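Local coordinates for protein inactive dihydroorotase-like domain (PDB 5NNL) that has the barrel fold of dihydroorotase-like proteins of the amidohydrolase superfamily, but is an inactive member of that group, at residues Q5-I10 and R263-P268; H118-P123 and S145-R150; Q224-L229 and G296-F301. All blocks are in the same frame, centred on the assembly; numbering follows the deposited sequence. Where two conformers were deposited one is given.

Contact 1 (Q5-I10 and R263-P268); sequences QLPGLI and RLHDNP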
ATOM      1  N   GLN A   5      19.546   5.695  -9.912  1.00 34.69           N
ATOM      2  CA  GLN A   5      18.611   5.121 -10.870  0.53 38.22           C
ATOM      3  C   GLN A   5      17.909   3.938 -10.216  1.00 35.91           C
ATOM      4  O   GLN A   5      18.566   2.985  -9.781  1.00 35.27           O
ATOM      5  CB  GLN A   5      19.332   4.680 -12.143  0.53 39.36           C
ATOM      6  CG  GLN A   5      19.532   5.786 -13.169  0.53 39.52           C
ATOM      7  CD  GLN A   5      20.692   5.506 -14.108  0.53 37.31           C
ATOM      8  OE1 GLN A   5      20.677   4.533 -14.865  0.53 40.90           O
ATOM      9  NE2 GLN A   5      21.710   6.352 -14.056  0.53 37.74           N
ATOM     10  N   LEU A   6      16.585   4.004 -10.143  1.00 35.52           N
ATOM     11  CA  LEU A   6      15.792   2.930  -9.576  1.00 34.93           C
ATOM     12  C   LEU A   6      14.839   2.375 -10.623  1.00 32.31           C
ATOM     13  O   LEU A   6      14.453   3.087 -11.554  1.00 33.63           O
ATOM     14  CB  LEU A   6      14.979   3.415  -8.368  1.00 34.00           C
ATOM     15  CG  LEU A   6      15.772   3.847  -7.137  1.00 32.54           C
ATOM     16  CD1 LEU A   6      14.844   4.401  -6.067  1.00 34.94           C
ATOM     17  CD2 LEU A   6      16.569   2.683  -6.583  1.00 35.62           C
ATOM     18  N   PRO A   7      14.445   1.112 -10.506  1.00 31.52           N
ATOM     19  CA  PRO A   7      13.352   0.609 -11.336  1.00 32.82           C
ATOM     20  C   PRO A   7      12.034   1.223 -10.897  1.00 31.61           C
ATOM     21  O   PRO A   7      11.930   1.856  -9.843  1.00 29.37           O
ATOM     22  CB  PRO A   7      13.382  -0.899 -11.089  1.00 32.16           C
ATOM     23  CG  PRO A   7      13.927  -1.028  -9.708  1.00 34.66           C
ATOM     24  CD  PRO A   7      14.894   0.111  -9.522  1.00 34.53           C
ATOM     25  N   GLY A   8      11.016   1.034 -11.730  1.00 29.68           N
ATOM     26  CA  GLY A   8       9.680   1.454 -11.363  1.00 31.64           C
ATOM     27  C   GLY A   8       9.301   0.887 -10.012  1.00 30.53           C
ATOM     28  O   GLY A   8       9.545  -0.294  -9.746  1.00 31.55           O
ATOM     29  N   LEU A   9       8.726   1.709  -9.142  1.00 27.39           N
ATOM     30  CA  LEU A   9       8.457   1.301  -7.771  1.00 28.35           C
ATOM     31  C   LEU A   9       7.027   0.791  -7.632  1.00 27.76           C
ATOM     32  O   LEU A   9       6.183   0.957  -8.517  1.00 25.46           O
ATOM     33  CB  LEU A   9       8.720   2.459  -6.800  1.00 27.05           C
ATOM     34  CG  LEU A   9      10.165   2.975  -6.772  1.00 27.66           C
ATOM     35  CD1 LEU A   9      10.287   4.168  -5.829  1.00 26.65           C
ATOM     36  CD2 LEU A   9      11.153   1.872  -6.373  1.00 26.21           C
ATOM     37  N   ILE A  10       6.765   0.163  -6.487  1.00 27.65           N
ATOM     38  CA  ILE A  10       5.535  -0.580  -6.254  1.00 26.16           C
ATOM     39  C   ILE A  10       4.932  -0.129  -4.934  1.00 28.34           C
ATOM     40  O   ILE A  10       5.611  -0.133  -3.901  1.00 25.60           O
ATOM     41  CB  ILE A  10       5.791  -2.099  -6.247  1.00 27.80           C
ATOM     42  CG1 ILE A  10       6.371  -2.535  -7.595  1.00 31.72           C
ATOM     43  CG2 ILE A  10       4.505  -2.862  -5.931  1.00 31.89           C
ATOM     44  CD1 ILE A  10       6.767  -4.004  -7.668  1.00 33.05           C
ATOM     45  N   ARG A 263      12.209  -2.497  -0.241  1.00 27.34           N
ATOM     46  CA  ARG A 263      10.905  -2.340   0.392  1.00 27.99           C
ATOM     47  C   ARG A 263       9.861  -1.729  -0.535  1.00 27.41           C
ATOM     48  O   ARG A 263       8.664  -1.824  -0.237  1.00 26.87           O
ATOM     49  CB  ARG A 263      11.043  -1.497   1.663  1.00 26.01           C
ATOM     50  CG  ARG A 263      11.275  -2.326   2.919  1.00 26.83           C
ATOM     51  CD  ARG A 263      12.439  -3.294   2.764  1.00 29.48           C
ATOM     52  NE  ARG A 263      12.534  -4.213   3.892  1.00 33.15           N
ATOM     53  CZ  ARG A 263      13.506  -5.105   4.048  1.00 30.78           C
ATOM     54  NH1 ARG A 263      14.477  -5.194   3.152  1.00 30.45           N
ATOM     55  NH2 ARG A 263      13.513  -5.900   5.106  1.00 29.90           N
ATOM     56  N   LEU A 264      10.276  -1.121  -1.646  1.00 26.93           N
ATOM     57  CA  LEU A 264       9.348  -0.527  -2.604  1.00 27.47           C
ATOM     58  C   LEU A 264       9.438  -1.168  -3.984  1.00 27.26           C
ATOM     59  O   LEU A 264       8.840  -0.651  -4.937  1.00 25.01           O
ATOM     60  CB  LEU A 264       9.587   0.983  -2.704  1.00 26.62           C
ATOM     61  CG  LEU A 264       9.115   1.809  -1.506  1.00 25.26           C
ATOM     62  CD1 LEU A 264       9.477   3.278  -1.676  1.00 27.36           C
ATOM     63  CD2 LEU A 264       7.607   1.658  -1.281  1.00 25.56           C
ATOM     64  N   HIS A 265      10.154  -2.285  -4.118  1.00 28.17           N
ATOM     65  CA  HIS A 265      10.214  -2.988  -5.393  1.00 29.58           C
ATOM     66  C   HIS A 265      10.461  -4.483  -5.211  1.00 30.54           C
ATOM     67  O   HIS A 265       9.544  -5.285  -5.405  1.00 32.50           O
ATOM     68  CB  HIS A 265      11.297  -2.394  -6.295  1.00 31.58           C
ATOM     69  CG  HIS A 265      11.364  -3.042  -7.643  1.00 33.94           C
ATOM     70  ND1 HIS A 265      10.572  -2.644  -8.698  1.00 35.74           N
ATOM     71  CD2 HIS A 265      12.098  -4.085  -8.094  1.00 35.83           C
ATOM     72  CE1 HIS A 265      10.831  -3.402  -9.749  1.00 36.87           C
ATOM     73  NE2 HIS A 265      11.752  -4.286  -9.408  1.00 37.35           N
ATOM     74  N   ASP A 266      11.685  -4.868  -4.842  1.00 29.55           N
ATOM     75  CA  ASP A 266      12.062  -6.282  -4.821  1.00 33.34           C
ATOM     76  C   ASP A 266      11.105  -7.114  -3.971  1.00 32.76           C
ATOM     77  O   ASP A 266      10.522  -8.095  -4.445  1.00 33.16           O
ATOM     78  CB  ASP A 266      13.491  -6.434  -4.306  1.00 32.38           C
ATOM     79  CG  ASP A 266      14.501  -5.751  -5.196  1.00 37.72           C
ATOM     80  OD1 ASP A 266      14.628  -4.512  -5.119  1.00 36.22           O
ATOM     81  OD2 ASP A 266      15.169  -6.458  -5.975  1.00 47.36           O
ATOM     82  N   ASN A 267      10.945  -6.742  -2.701  1.00 27.75           N
ATOM     83  CA  ASN A 267      10.117  -7.559  -1.811  1.00 32.29           C
ATOM     84  C   ASN A 267       8.646  -7.509  -2.182  1.00 31.06           C
ATOM     85  O   ASN A 267       8.016  -8.582  -2.260  1.00 34.20           O
ATOM     86  CB  ASN A 267      10.359  -7.140  -0.362  1.00 29.37           C
ATOM     87  CG  ASN A 267      11.769  -7.408   0.072  1.00 31.58           C
ATOM     88  OD1 ASN A 267      12.491  -8.168  -0.572  1.00 28.46           O
ATOM     89  ND2 ASN A 267      12.178  -6.784   1.161  1.00 29.42           N
ATOM     90  N   PRO A 268       8.022  -6.352  -2.411  1.00 32.07           N
ATOM     91  CA  PRO A 268       6.611  -6.365  -2.826  1.00 30.36           C
ATOM     92  C   PRO A 268       6.379  -7.140  -4.107  1.00 36.87           C
ATOM     93  O   PRO A 268       5.298  -7.710  -4.299  1.00 36.30           O
ATOM     94  CB  PRO A 268       6.269  -4.876  -2.995  1.00 30.48           C
ATOM     95  CG  PRO A 268       7.573  -4.154  -3.020  1.00 31.44           C
ATOM     96  CD  PRO A 268       8.540  -4.980  -2.246  1.00 31.26           C
TER

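Contact 2 (H118-P123 and S145-R150); sequences HFDAWP and SLHNRR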
ATOM      1  N   HIS A 118     -12.552 -18.786   3.807  1.00 43.27           N
ATOM      2  CA  HIS A 118     -11.780 -18.176   2.728  1.00 38.42           C
ATOM      3  C   HIS A 118     -10.469 -18.918   2.499  1.00 41.14           C
ATOM      4  O   HIS A 118     -10.078 -19.160   1.351  1.00 41.12           O
ATOM      5  CB  HIS A 118     -11.518 -16.705   3.045  1.00 39.61           C
ATOM      6  CG  HIS A 118     -12.760 -15.874   3.129  1.00 39.26           C
ATOM      7  ND1 HIS A 118     -13.278 -15.198   2.045  1.00 41.18           N
ATOM      8  CD2 HIS A 118     -13.586 -15.606   4.168  1.00 39.90           C
ATOM      9  CE1 HIS A 118     -14.370 -14.551   2.413  1.00 43.68           C
ATOM     10  NE2 HIS A 118     -14.578 -14.781   3.697  1.00 39.48           N
ATOM     11  N   PHE A 119      -9.775 -19.291   3.579  1.00 40.33           N
ATOM     12  CA  PHE A 119      -8.552 -20.075   3.432  1.00 39.86           C
ATOM     13  C   PHE A 119      -8.809 -21.393   2.707  1.00 42.43           C
ATOM     14  O   PHE A 119      -7.921 -21.900   2.011  1.00 42.71           O
ATOM     15  CB  PHE A 119      -7.928 -20.339   4.802  1.00 43.13           C
ATOM     16  CG  PHE A 119      -6.956 -19.286   5.234  1.00 37.36           C
ATOM     17  CD1 PHE A 119      -7.402 -18.066   5.703  1.00 36.91           C
ATOM     18  CD2 PHE A 119      -5.597 -19.522   5.174  1.00 41.27           C
ATOM     19  CE1 PHE A 119      -6.511 -17.098   6.103  1.00 37.75           C
ATOM     20  CE2 PHE A 119      -4.698 -18.561   5.572  1.00 40.24           C
ATOM     21  CZ  PHE A 119      -5.153 -17.345   6.039  1.00 38.30           C
ATOM     22  N   ASP A 120     -10.005 -21.966   2.867  1.00 44.36           N
ATOM     23  CA  ASP A 120     -10.370 -23.183   2.145  1.00 44.28           C
ATOM     24  C   ASP A 120     -10.752 -22.914   0.691  1.00 46.18           C
ATOM     25  O   ASP A 120     -10.507 -23.761  -0.176  1.00 46.43           O
ATOM     26  CB  ASP A 120     -11.535 -23.881   2.851  1.00 44.81           C
ATOM     27  CG  ASP A 120     -11.185 -24.321   4.257  1.00 47.15           C
ATOM     28  OD1 ASP A 120     -10.000 -24.620   4.511  1.00 50.97           O
ATOM     29  OD2 ASP A 120     -12.096 -24.372   5.107  1.00 49.95           O
ATOM     30  N   ALA A 121     -11.352 -21.757   0.404  1.00 44.30           N
ATOM     31  CA  ALA A 121     -11.885 -21.452  -0.918  1.00 40.99           C
ATOM     32  C   ALA A 121     -10.922 -20.664  -1.799  1.00 43.44           C
ATOM     33  O   ALA A 121     -11.138 -20.588  -3.013  1.00 44.05           O
ATOM     34  CB  ALA A 121     -13.191 -20.663  -0.778  1.00 42.21           C
ATOM     35  N   TRP A 122      -9.868 -20.085  -1.228  1.00 43.51           N
ATOM     36  CA  TRP A 122      -8.992 -19.194  -1.982  1.00 41.48           C
ATOM     37  C   TRP A 122      -7.748 -19.940  -2.458  1.00 42.34           C
ATOM     38  O   TRP A 122      -7.200 -20.760  -1.715  1.00 41.73           O
ATOM     39  CB  TRP A 122      -8.585 -18.003  -1.112  1.00 44.13           C
ATOM     40  CG  TRP A 122      -7.767 -16.951  -1.805  1.00 40.22           C
ATOM     41  CD1 TRP A 122      -6.417 -16.785  -1.728  1.00 43.25           C
ATOM     42  CD2 TRP A 122      -8.251 -15.907  -2.662  1.00 40.09           C
ATOM     43  NE1 TRP A 122      -6.029 -15.706  -2.483  1.00 43.21           N
ATOM     44  CE2 TRP A 122      -7.136 -15.152  -3.070  1.00 40.74           C
ATOM     45  CE3 TRP A 122      -9.519 -15.542  -3.124  1.00 44.26           C
ATOM     46  CZ2 TRP A 122      -7.249 -14.053  -3.922  1.00 41.36           C
ATOM     47  CZ3 TRP A 122      -9.630 -14.450  -3.970  1.00 44.06           C
ATOM     48  CH2 TRP A 122      -8.501 -13.719  -4.358  1.00 40.97           C
ATOM     49  N   PRO A 123      -7.274 -19.707  -3.685  1.00 42.90           N
ATOM     50  CA  PRO A 123      -6.103 -20.452  -4.173  1.00 45.17           C
ATOM     51  C   PRO A 123      -4.895 -20.285  -3.260  1.00 48.61           C
ATOM     52  O   PRO A 123      -4.597 -19.189  -2.783  1.00 47.81           O
ATOM     53  CB  PRO A 123      -5.852 -19.849  -5.560  1.00 45.76           C
ATOM     54  CG  PRO A 123      -7.173 -19.323  -5.984  1.00 40.48           C
ATOM     55  CD  PRO A 123      -7.850 -18.845  -4.734  1.00 41.85           C
ATOM     56  N   SER A 145      -0.331 -20.948   9.133  1.00 39.26           N
ATOM     57  CA  SER A 145       0.561 -22.040   9.507  1.00 38.95           C
ATOM     58  C   SER A 145      -0.104 -23.396   9.305  1.00 43.74           C
ATOM     59  O   SER A 145       0.541 -24.348   8.848  1.00 46.69           O
ATOM     60  CB  SER A 145       1.002 -21.886  10.962  1.00 38.86           C
ATOM     61  OG  SER A 145       1.809 -22.983  11.355  1.00 42.77           O
ATOM     62  N   LEU A 146      -1.391 -23.508   9.640  1.00 42.01           N
ATOM     63  CA  LEU A 146      -2.073 -24.792   9.532  1.00 42.64           C
ATOM     64  C   LEU A 146      -2.346 -25.170   8.082  1.00 45.75           C
ATOM     65  O   LEU A 146      -2.451 -26.357   7.767  1.00 45.81           O
ATOM     66  CB  LEU A 146      -3.380 -24.764  10.326  1.00 41.25           C
ATOM     67  CG  LEU A 146      -3.240 -24.689  11.852  1.00 36.89           C
ATOM     68  CD1 LEU A 146      -4.605 -24.594  12.512  1.00 35.49           C
ATOM     69  CD2 LEU A 146      -2.483 -25.886  12.400  1.00 36.81           C
ATOM     70  N   HIS A 147      -2.474 -24.194   7.192  1.00 45.33           N
ATOM     71  CA  HIS A 147      -2.603 -24.483   5.772  1.00 43.61           C
ATOM     72  C   HIS A 147      -1.269 -24.416   5.044  1.00 43.95           C
ATOM     73  O   HIS A 147      -1.234 -24.605   3.825  1.00 48.93           O
ATOM     74  CB  HIS A 147      -3.596 -23.517   5.125  1.00 42.85           C
ATOM     75  CG  HIS A 147      -4.989 -23.647   5.654  1.00 44.51           C
ATOM     76  ND1 HIS A 147      -5.937 -24.456   5.066  1.00 49.30           N
ATOM     77  CD2 HIS A 147      -5.592 -23.077   6.724  1.00 45.16           C
ATOM     78  CE1 HIS A 147      -7.066 -24.375   5.747  1.00 49.59           C
ATOM     79  NE2 HIS A 147      -6.884 -23.544   6.757  1.00 46.11           N
ATOM     80  N   ASN A 148      -0.180 -24.163   5.767  1.00 44.45           N
ATOM     81  CA  ASN A 148       1.157 -24.058   5.187  1.00 50.09           C
ATOM     82  C   ASN A 148       1.146 -23.197   3.926  1.00 49.00           C
ATOM     83  O   ASN A 148       1.595 -23.610   2.854  1.00 50.79           O
ATOM     84  CB  ASN A 148       1.736 -25.438   4.892  1.00 52.90           C
ATOM     85  CG  ASN A 148       3.202 -25.376   4.518  1.00 52.56           C
ATOM     86  OD1 ASN A 148       3.980 -24.637   5.118  1.00 53.26           O
ATOM     87  ND2 ASN A 148       3.579 -26.135   3.509  1.00 53.64           N
ATOM     88  N   ARG A 149       0.622 -21.983   4.062  1.00 46.05           N
ATOM     89  CA  ARG A 149       0.599 -21.018   2.974  1.00 46.12           C
ATOM     90  C   ARG A 149       1.053 -19.662   3.507  1.00 44.11           C
ATOM     91  O   ARG A 149       1.339 -19.499   4.698  1.00 41.81           O
ATOM     92  CB  ARG A 149      -0.794 -20.940   2.331  1.00 45.75           C
ATOM     93  CG  ARG A 149      -1.916 -20.449   3.245  1.00 46.16           C
ATOM     94  CD  ARG A 149      -2.886 -19.587   2.464  1.00 42.27           C
ATOM     95  NE  ARG A 149      -2.199 -18.429   1.894  1.00 42.12           N
ATOM     96  CZ  ARG A 149      -2.478 -17.877   0.715  1.00 43.44           C
ATOM     97  NH1 ARG A 149      -3.443 -18.368  -0.053  1.00 44.67           N
ATOM     98  NH2 ARG A 149      -1.779 -16.830   0.298  1.00 39.34           N
ATOM     99  N   ARG A 150       1.118 -18.682   2.611  1.00 40.04           N
ATOM    100  CA  ARG A 150       1.664 -17.370   2.923  1.00 41.73           C
ATOM    101  C   ARG A 150       0.580 -16.444   3.458  1.00 36.86           C
ATOM    102  O   ARG A 150      -0.598 -16.570   3.116  1.00 36.40           O
ATOM    103  CB  ARG A 150       2.304 -16.743   1.681  1.00 41.47           C
ATOM    104  CG  ARG A 150       3.343 -17.619   0.999  1.00 43.85           C
ATOM    105  CD  ARG A 150       3.909 -16.950  -0.249  1.00 46.83           C
ATOM    106  NE  ARG A 150       4.692 -15.754   0.071  1.00 54.46           N
ATOM    107  CZ  ARG A 150       5.959 -15.539  -0.284  1.00 55.90           C
ATOM    108  NH1 ARG A 150       6.639 -16.425  -1.001  1.00 58.19           N
ATOM    109  NH2 ARG A 150       6.554 -14.410   0.077  1.00 51.16           N
TER
HETATM  110  O   HOH W   1      -5.514 -20.047   0.251  1.00 45.90           O

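Contact 3 (Q224-L229 and G296-F301); sequences QLAHFL and GVWSPF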
ATOM      1  N   GLN A 224      -6.887   8.609   6.030  1.00 37.38           N
ATOM      2  CA  GLN A 224      -7.537   8.572   7.336  1.00 42.50           C
ATOM      3  C   GLN A 224      -7.124   9.765   8.191  1.00 41.17           C
ATOM      4  O   GLN A 224      -7.957  10.361   8.883  1.00 41.01           O
ATOM      5  CB  GLN A 224      -7.204   7.260   8.048  1.00 42.02           C
ATOM      6  CG  GLN A 224      -7.723   7.176   9.471  1.00 43.04           C
ATOM      7  CD  GLN A 224      -7.558   5.794  10.061  1.00 44.64           C
ATOM      8  OE1 GLN A 224      -6.774   4.984   9.567  1.00 42.43           O
ATOM      9  NE2 GLN A 224      -8.304   5.513  11.120  1.00 46.84           N
ATOM     10  N   LEU A 225      -5.843  10.132   8.148  1.00 39.02           N
ATOM     11  CA  LEU A 225      -5.361  11.271   8.924  1.00 39.66           C
ATOM     12  C   LEU A 225      -5.994  12.572   8.446  1.00 44.02           C
ATOM     13  O   LEU A 225      -6.494  13.365   9.252  1.00 46.31           O
ATOM     14  CB  LEU A 225      -3.838  11.350   8.830  1.00 41.45           C
ATOM     15  CG  LEU A 225      -3.135  12.485   9.579  1.00 42.38           C
ATOM     16  CD1 LEU A 225      -3.144  12.243  11.076  1.00 44.49           C
ATOM     17  CD2 LEU A 225      -1.710  12.643   9.067  1.00 45.71           C
ATOM     18  N   ALA A 226      -5.962  12.821   7.135  1.00 43.00           N
ATOM     19  CA  ALA A 226      -6.527  14.059   6.607  1.00 46.34           C
ATOM     20  C   ALA A 226      -8.010  14.172   6.932  1.00 48.14           C
ATOM     21  O   ALA A 226      -8.496  15.252   7.288  1.00 47.86           O
ATOM     22  CB  ALA A 226      -6.307  14.131   5.098  1.00 45.99           C
ATOM     23  N   HIS A 227      -8.749  13.069   6.808  1.00 48.37           N
ATOM     24  CA  HIS A 227     -10.177  13.090   7.109  1.00 51.58           C
ATOM     25  C   HIS A 227     -10.422  13.390   8.585  1.00 52.16           C
ATOM     26  O   HIS A 227     -11.275  14.215   8.929  1.00 53.99           O
ATOM     27  CB  HIS A 227     -10.808  11.755   6.709  1.00 51.74           C
ATOM     28  CG  HIS A 227     -12.299  11.720   6.843  1.00 61.06           C
ATOM     29  ND1 HIS A 227     -13.077  12.859   6.829  1.00 65.33           N
ATOM     30  CD2 HIS A 227     -13.155  10.683   6.997  1.00 64.64           C
ATOM     31  CE1 HIS A 227     -14.347  12.523   6.966  1.00 68.26           C
ATOM     32  NE2 HIS A 227     -14.422  11.209   7.070  1.00 68.04           N
ATOM     33  N   PHE A 228      -9.670  12.736   9.474  1.00 49.11           N
ATOM     34  CA  PHE A 228      -9.831  12.973  10.905  1.00 52.83           C
ATOM     35  C   PHE A 228      -9.517  14.416  11.281  1.00 55.92           C
ATOM     36  O   PHE A 228     -10.065  14.932  12.264  1.00 55.46           O
ATOM     37  CB  PHE A 228      -8.935  12.018  11.694  1.00 53.35           C
ATOM     38  CG  PHE A 228      -9.085  12.137  13.180  1.00 54.77           C
ATOM     39  CD1 PHE A 228     -10.016  11.367  13.855  1.00 58.87           C
ATOM     40  CD2 PHE A 228      -8.294  13.014  13.902  1.00 55.88           C
ATOM     41  CE1 PHE A 228     -10.157  11.471  15.222  1.00 57.63           C
ATOM     42  CE2 PHE A 228      -8.430  13.122  15.271  1.00 57.71           C
ATOM     43  CZ  PHE A 228      -9.362  12.350  15.931  1.00 58.47           C
ATOM     44  N   LEU A 229      -8.634  15.077  10.533  1.00 51.69           N
ATOM     45  CA  LEU A 229      -8.299  16.474  10.779  1.00 53.95           C
ATOM     46  C   LEU A 229      -9.144  17.441   9.955  1.00 54.75           C
ATOM     47  O   LEU A 229      -8.969  18.658  10.081  1.00 55.50           O
ATOM     48  CB  LEU A 229      -6.812  16.720  10.494  1.00 54.43           C
ATOM     49  CG  LEU A 229      -5.795  15.999  11.390  1.00 54.29           C
ATOM     50  CD1 LEU A 229      -4.373  16.378  10.988  1.00 52.07           C
ATOM     51  CD2 LEU A 229      -6.023  16.303  12.863  1.00 52.36           C
ATOM     52  N   GLY A 296      -1.039  22.410  -3.458  1.00 64.37           N
ATOM     53  CA  GLY A 296      -1.728  21.267  -4.029  1.00 65.11           C
ATOM     54  C   GLY A 296      -2.458  20.378  -3.046  1.00 64.34           C
ATOM     55  O   GLY A 296      -3.575  20.686  -2.617  1.00 65.62           O
ATOM     56  N   VAL A 297      -1.842  19.264  -2.698  1.00 62.01           N
ATOM     57  CA  VAL A 297      -2.462  18.278  -1.825  1.00 59.70           C
ATOM     58  C   VAL A 297      -2.046  18.572  -0.394  1.00 57.08           C
ATOM     59  O   VAL A 297      -0.905  18.975  -0.137  1.00 59.03           O
ATOM     60  CB  VAL A 297      -2.061  16.849  -2.239  1.00 54.78           C
ATOM     61  CG1 VAL A 297      -3.025  15.828  -1.637  1.00 52.23           C
ATOM     62  CG2 VAL A 297      -2.001  16.715  -3.757  1.00 51.52           C
ATOM     63  N   TRP A 298      -2.972  18.382   0.543  1.00 58.00           N
ATOM     64  CA  TRP A 298      -2.638  18.563   1.947  1.00 53.72           C
ATOM     65  C   TRP A 298      -1.578  17.555   2.366  1.00 49.45           C
ATOM     66  O   TRP A 298      -1.556  16.415   1.894  1.00 48.39           O
ATOM     67  CB  TRP A 298      -3.875  18.403   2.831  1.00 53.36           C
ATOM     68  CG  TRP A 298      -3.532  18.470   4.291  1.00 50.14           C
ATOM     69  CD1 TRP A 298      -3.358  19.598   5.041  1.00 51.80           C
ATOM     70  CD2 TRP A 298      -3.296  17.363   5.174  1.00 50.17           C
ATOM     71  NE1 TRP A 298      -3.037  19.263   6.334  1.00 50.38           N
ATOM     72  CE2 TRP A 298      -2.992  17.898   6.442  1.00 48.27           C
ATOM     73  CE3 TRP A 298      -3.315  15.973   5.015  1.00 48.48           C
ATOM     74  CZ2 TRP A 298      -2.712  17.093   7.545  1.00 47.26           C
ATOM     75  CZ3 TRP A 298      -3.038  15.175   6.113  1.00 46.14           C
ATOM     76  CH2 TRP A 298      -2.739  15.739   7.360  1.00 46.94           C
ATOM     77  N   SER A 299      -0.691  17.984   3.264  1.00 49.68           N
ATOM     78  CA  SER A 299       0.344  17.120   3.789  1.00 47.48           C
ATOM     79  C   SER A 299       0.633  17.543   5.221  1.00 45.12           C
ATOM     80  O   SER A 299       0.686  18.750   5.497  1.00 47.76           O
ATOM     81  CB  SER A 299       1.628  17.191   2.956  1.00 45.83           C
ATOM     82  OG  SER A 299       2.695  16.527   3.613  1.00 42.86           O
ATOM     83  N   PRO A 300       0.817  16.596   6.149  1.00 44.70           N
ATOM     84  CA  PRO A 300       1.261  16.979   7.499  1.00 42.25           C
ATOM     85  C   PRO A 300       2.652  17.584   7.527  1.00 42.25           C
ATOM     86  O   PRO A 300       3.070  18.077   8.582  1.00 44.23           O
ATOM     87  CB  PRO A 300       1.218  15.655   8.274  1.00 43.17           C
ATOM     88  CG  PRO A 300       1.341  14.598   7.233  1.00 41.63           C
ATOM     89  CD  PRO A 300       0.654  15.138   6.015  1.00 40.02           C
ATOM     90  N   PHE A 301       3.376  17.559   6.409  1.00 44.50           N
ATOM     91  CA  PHE A 301       4.708  18.137   6.315  1.00 44.10           C
ATOM     92  C   PHE A 301       4.744  19.376   5.429  1.00 45.68           C
ATOM     93  O   PHE A 301       5.831  19.820   5.047  1.00 46.05           O
ATOM     94  CB  PHE A 301       5.693  17.091   5.789  1.00 42.85           C
ATOM     95  CG  PHE A 301       5.755  15.848   6.624  1.00 39.25           C
ATOM     96  CD1 PHE A 301       6.516  15.810   7.778  1.00 44.51           C
ATOM     97  CD2 PHE A 301       5.054  14.716   6.253  1.00 38.08           C
ATOM     98  CE1 PHE A 301       6.574  14.667   8.547  1.00 42.61           C
ATOM     99  CE2 PHE A 301       5.107  13.569   7.018  1.00 38.38           C
ATOM    100  CZ  PHE A 301       5.868  13.544   8.166  1.00 38.68           C
TER

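Contact 1 (Q5-I10 and R263-P268)
Gly8 and Ile10 are joined to helix 257-271 by two hydrogen bonds. In one, His265 ND1 donates to Gly8 O at 2.8 Å, bent to 136° at the hydrogen; the acceptor lies near the rim of the imidazole but 23° out of its plane. In the other, Ile10 N donates to Leu264 O at 2.7 Å. Four residues on from Leu264 is Pro268, which has no N-H to offer, and the helix is kinked there, so the strand amide takes up a carbonyl that the helix cannot bond in the usual way.

A CH-pi contact adds to this: Pro7 CG sits squarely over the His265 ring, 3.7 Å from its centroid. CG of His265 is anti to the backbone N (chi1 -178°); beyond it, Pro7 covers one ring face and Gly8 O takes ND1.

The apolar contacts are looser. Leu9 CD2 approaches Leu264 CB at 4.1 Å, and Ile10 CG2 meets Pro268 CB at 4.0 Å. Phe216 of the last barrel strand also touches Leu264.

The bond to Gly8 O requires a proton on His265 ND1 and, with Pro7 over one face, should restrict rotation of the ring, while the carbonyl left without an i+4 N-H partner by Pro268 is the one that accepts from the strand.

Contact 2 (H118-P123 and S145-R150)
Phe119, Arg149 and His147 carry most of this contact, which joins the ends of two successive helices, 111-121 and 134-146, on the outside of the barrel. The phenyl ring of Phe119 meets the aliphatic part of Arg149, its CE2 lying 3.7 Å from Arg149 CD, while ring and guanidinium planes stand 78° apart. Nearer the backbone, Phe119 CB sits over one face of the His147 imidazole, toward the rim and 4.1 Å from the centroid; the two rings themselves are inclined by 36°.

His147 brings its CE1 to within 3.2 Å of Asp120 OD1, with that oxygen near the ring plane but the carboxylate itself turned well away from it. Its polar end is held elsewhere, by a hydrogen bond of NE2 with Glu116.

Arg149 starts with CG between the backbone N and the carbonyl carbon (chi1 63°), and its chain then bends twice. Arg149 NE donates to Arg150 O at 2.7 Å, close to the guanidinium plane and on a carbonyl lone pair, and NH2 also bonds Lys126 O. Arg149 NH1 makes a weak bond to Pro123 O at 3.1 Å and a shorter one of 2.7 Å to a water that donates in turn to Trp122 O.

Carbonyl oxygens and a water thus meet the N-H groups of the buried guanidinium and would be expected to stabilise its positive charge, while CG and CD pack against Phe119.

Contact 3 (Q224-L229 and G296-F301)
An apolar seat for the indole of Trp298, formed by one face of helix 221-228 and its end, carries this contact. The tryptophan belongs to the loop between strands 281-291 and 305-315, and its six-membered ring does the touching. Its CG is anti to the backbone N (chi1 175°), and the indole beyond it meets the helix. Ala226 CB comes closest, 3.5 Å from Trp298 CE3, approaching obliquely. Leu225 meets the ring at its edge: CD2 lies near the indole plane, 3.7 Å from Trp298 CH2. One turn further on, Leu229 CD1 reaches Trp298 CZ2 at 3.9 Å, oblique to the ring; the side chains of Leu225 and Leu229 each run at about a right angle to that of the tryptophan. The same Leu225 CD2 touches Pro300 CG at 4.1 Å, so one methyl group bridges two loop residues.

All four pairs are purely apolar. Just beyond the tryptophan the loop is held by its own polar link, an ST turn in which Phe301 N donates to Ser299 OG at 3.1 Å and 161°; that hydroxyl is also hydrogen-bonded to Asp241.

Helix 181-185 also borders the loop, Tyr182 touching Ser299 and Pro300 and Phe185 touching Phe301. Lys231, in the loop that follows helix 221-228, packs on Trp298 too, so the indole rests against both the helix and the chain leaving it.

In the fold
The three contacts lie apart in a single chain. Contact 1, centred about 13 Å from the centre of the chain, ties the first barrel strand to a helix that also packs on the last one, and contact 2 falls within the long stretch of sequence it closes; their centres are about 27 Å apart, with nearest atoms about 6 Å apart. Contact 3 crosses contact 1 along the sequence, its centre about 25 Å away, and brings a loop of the C-terminal strands onto a barrel helix. Contacts 2 and 3 follow one another in sequence and lie on opposite sides of the chain's centre, about 37 Å between centres. None of the three touches another.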